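Local coordinates for probable E3 ubiquitin-protein ligase HERC1 (Homo sapiens, PDB 4QT6) that probably acts as an E3 ubiquitin-protein ligase of the HECT type, its SPRY domain being a likely protein-interaction module, at residues Val59-Val64 with Val131-Leu136. Sequence-based numbering, arbitrary orientation.
Sequences VSRWPV and VDAAEL
R61 and L136 bring the two backbones together, their CA atoms 5.2 Å apart, where strand 55-60 ends and the loop 131-136 runs into strand 137-142. Direct backbone contact here is a CA-H...O approach, L136 CA to S60 O at 3.6 Å; one residue further, water 2 accepts from W62 N and donates to E135 O. The R61 side chain, extended from CG to NE, carries its guanidinium past A133 to D132. Its NH2 forms a salt bridge with D132 OD1 (3.0 Å, N-H...O angle 150°), meeting the oxygen from above the carboxylate plane. The two flat groups lie 53° apart. Water 1 closes a second path, accepting from R61 NH1 and donating to D132 OD1. A133 CB sits over one guanidinium face, 3.6 Å from R61 NE. An alanine in place of R61 would probably leave the D132 carboxylate without this charged mate and A133 CB without its cover. On the buried side, L136 CD2 packs on S60 C at 3.5 Å, while CD1 meets V59 CG2 at 4.1 Å. This is packing at the end of two inner, neighbouring strands of the SPRY beta-sandwich: a loop crossing between sheets is clasped against strand 55-60, antiparallel neighbour of the strand it enters.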
ATOM      1  N   VAL A  59      -3.048   0.122   3.418  1.00 16.21           N
ATOM      2  CA  VAL A  59      -2.830   0.270   4.856  1.00 16.47           C
ATOM      3  C   VAL A  59      -2.900  -1.090   5.552  1.00 17.06           C
ATOM      4  O   VAL A  59      -3.501  -2.034   5.019  1.00 18.17           O
ATOM      5  CB  VAL A  59      -3.846   1.247   5.495  1.00 16.48           C
ATOM      6  CG1 VAL A  59      -3.591   2.663   5.005  1.00 16.50           C
ATOM      7  CG2 VAL A  59      -5.279   0.814   5.211  1.00 17.58           C
ATOM      8  N   SER A  60      -2.264  -1.172   6.710  1.00 16.83           N
ATOM      9  CA  SER A  60      -2.152  -2.408   7.481  1.00 16.52           C
ATOM     10  C   SER A  60      -2.272  -2.165   8.972  1.00 17.62           C
ATOM     11  O   SER A  60      -1.812  -1.140   9.510  1.00 17.27           O
ATOM     12  CB  SER A  60      -0.807  -3.074   7.226  1.00 16.96           C
ATOM     13  OG  SER A  60      -0.734  -4.346   7.853  1.00 17.24           O
ATOM     14  N   ARG A  61      -2.831  -3.172   9.641  1.00 17.82           N
ATOM     15  CA  ARG A  61      -2.675  -3.340  11.075  1.00 19.50           C
ATOM     16  C   ARG A  61      -1.267  -3.758  11.421  1.00 18.92           C
ATOM     17  O   ARG A  61      -0.530  -4.287  10.573  1.00 19.24           O
ATOM     18  CB  ARG A  61      -3.604  -4.454  11.561  1.00 22.06           C
ATOM     19  CG  ARG A  61      -5.059  -4.112  11.462  1.00 23.46           C
ATOM     20  CD  ARG A  61      -5.876  -5.294  11.955  1.00 24.49           C
ATOM     21  NE  ARG A  61      -7.245  -4.877  12.240  1.00 25.23           N
ATOM     22  CZ  ARG A  61      -8.300  -5.073  11.459  1.00 25.94           C
ATOM     23  NH1 ARG A  61      -8.238  -5.725  10.296  1.00 24.00           N
ATOM     24  NH2 ARG A  61      -9.466  -4.634  11.885  1.00 25.53           N
ATOM     25  N   TRP A  62      -0.901  -3.576  12.687  1.00 20.74           N
ATOM     26  CA  TRP A  62       0.334  -4.124  13.223  1.00 23.21           C
ATOM     27  C   TRP A  62       0.024  -4.769  14.575  1.00 23.62           C
ATOM     28  O   TRP A  62      -0.630  -4.128  15.396  1.00 24.32           O
ATOM     29  CB  TRP A  62       1.362  -3.024  13.397  1.00 24.02           C
ATOM     30  CG  TRP A  62       2.674  -3.549  13.875  1.00 26.67           C
ATOM     31  CD1 TRP A  62       3.226  -3.376  15.106  1.00 29.47           C
ATOM     32  CD2 TRP A  62       3.602  -4.332  13.119  1.00 26.22           C
ATOM     33  NE1 TRP A  62       4.441  -4.020  15.169  1.00 32.56           N
ATOM     34  CE2 TRP A  62       4.693  -4.609  13.961  1.00 28.79           C
ATOM     35  CE3 TRP A  62       3.613  -4.822  11.818  1.00 25.66           C
ATOM     36  CZ2 TRP A  62       5.782  -5.357  13.539  1.00 29.66           C
ATOM     37  CZ3 TRP A  62       4.691  -5.562  11.400  1.00 28.16           C
ATOM     38  CH2 TRP A  62       5.765  -5.810  12.252  1.00 29.04           C
ATOM     39  N   PRO A  63       0.472  -6.008  14.833  1.00 26.85           N
ATOM     40  CA  PRO A  63       1.291  -6.849  13.962  1.00 26.47           C
ATOM     41  C   PRO A  63       0.563  -7.436  12.755  1.00 25.66           C
ATOM     42  O   PRO A  63      -0.658  -7.424  12.691  1.00 26.98           O
ATOM     43  CB  PRO A  63       1.716  -7.995  14.902  1.00 29.40           C
ATOM     44  CG  PRO A  63       0.612  -8.078  15.884  1.00 29.43           C
ATOM     45  CD  PRO A  63       0.217  -6.651  16.136  1.00 29.34           C
ATOM     46  N   VAL A  64       1.342  -7.892  11.786  1.00 26.13           N
ATOM     47  CA  VAL A  64       0.847  -8.551  10.593  1.00 24.14           C
ATOM     48  C   VAL A  64       0.900 -10.060  10.837  1.00 25.56           C
ATOM     49  O   VAL A  64       1.958 -10.608  11.189  1.00 26.93           O
ATOM     50  CB  VAL A  64       1.725  -8.186   9.377  1.00 23.83           C
ATOM     51  CG1 VAL A  64       1.420  -9.059   8.164  1.00 23.88           C
ATOM     52  CG2 VAL A  64       1.520  -6.713   9.038  1.00 24.15           C
ATOM     53  N   VAL A 131     -14.147   0.414   7.496  1.00 24.61           N
ATOM     54  CA  VAL A 131     -12.803   0.096   7.943  1.00 24.45           C
ATOM     55  C   VAL A 131     -12.801  -0.024   9.463  1.00 24.58           C
ATOM     56  O   VAL A 131     -13.181   0.898  10.149  1.00 28.07           O
ATOM     57  CB  VAL A 131     -11.811   1.169   7.446  1.00 22.59           C
ATOM     58  CG1 VAL A 131     -10.425   0.979   8.053  1.00 23.93           C
ATOM     59  CG2 VAL A 131     -11.765   1.130   5.941  1.00 22.63           C
ATOM     60  N   ASP A 132     -12.354  -1.150   9.985  1.00 22.91           N
ATOM     61  CA  ASP A 132     -12.620  -1.527  11.365  1.00 24.87           C
ATOM     62  C   ASP A 132     -11.379  -1.811  12.211  1.00 23.34           C
ATOM     63  O   ASP A 132     -11.386  -2.657  13.089  1.00 23.93           O
ATOM     64  CB  ASP A 132     -13.598  -2.716  11.375  1.00 25.97           C
ATOM     65  CG  ASP A 132     -13.035  -3.972  10.698  1.00 28.72           C
ATOM     66  OD1 ASP A 132     -11.888  -3.960  10.186  1.00 25.74           O
ATOM     67  OD2 ASP A 132     -13.763  -4.996  10.673  1.00 29.48           O
ATOM     68  N   ALA A 133     -10.291  -1.087  11.929  1.00 21.74           N
ATOM     69  CA  ALA A 133      -9.112  -1.101  12.797  1.00 20.97           C
ATOM     70  C   ALA A 133      -8.994   0.189  13.574  1.00 20.85           C
ATOM     71  O   ALA A 133      -9.414   1.243  13.097  1.00 23.73           O
ATOM     72  CB  ALA A 133      -7.852  -1.320  11.994  1.00 22.08           C
ATOM     73  N   ALA A 134      -8.438   0.083  14.779  1.00 19.07           N
ATOM     74  CA  ALA A 134      -8.220   1.228  15.620  1.00 19.09           C
ATOM     75  C   ALA A 134      -7.019   2.041  15.180  1.00 19.49           C
ATOM     76  O   ALA A 134      -7.021   3.270  15.344  1.00 19.86           O
ATOM     77  CB  ALA A 134      -8.030   0.807  17.058  1.00 20.89           C
ATOM     78  N   GLU A 135      -5.985   1.361  14.694  1.00 18.30           N
ATOM     79  CA  GLU A 135      -4.772   2.044  14.257  1.00 18.21           C
ATOM     80  C   GLU A 135      -4.285   1.408  12.964  1.00 18.22           C
ATOM     81  O   GLU A 135      -4.206   0.180  12.855  1.00 18.02           O
ATOM     82  CB  GLU A 135      -3.692   1.958  15.323  1.00 18.08           C
ATOM     83  CG  GLU A 135      -2.388   2.657  14.943  1.00 18.98           C
ATOM     84  CD  GLU A 135      -1.531   3.078  16.110  1.00 21.44           C
ATOM     85  OE1 GLU A 135      -1.734   2.606  17.238  1.00 23.02           O
ATOM     86  OE2 GLU A 135      -0.635   3.933  15.886  1.00 25.03           O
ATOM     87  N   LEU A 136      -3.947   2.242  11.991  1.00 17.63           N
ATOM     88  CA  LEU A 136      -3.536   1.757  10.672  1.00 18.00           C
ATOM     89  C   LEU A 136      -2.293   2.466  10.200  1.00 17.57           C
ATOM     90  O   LEU A 136      -2.072   3.649  10.503  1.00 18.10           O
ATOM     91  CB  LEU A 136      -4.646   1.888   9.624  1.00 19.06           C
ATOM     92  CG  LEU A 136      -5.793   0.889   9.815  1.00 19.31           C
ATOM     93  CD1 LEU A 136      -6.976   1.234   8.914  1.00 19.78           C
ATOM     94  CD2 LEU A 136      -5.299  -0.521   9.530  1.00 20.68           C
TER
HETATM   95  O   HOH W   1     -10.855  -6.177   8.995  1.00 24.21           O
HETATM   96  O   HOH W   2      -2.407  -1.595  14.117  1.00 23.53           O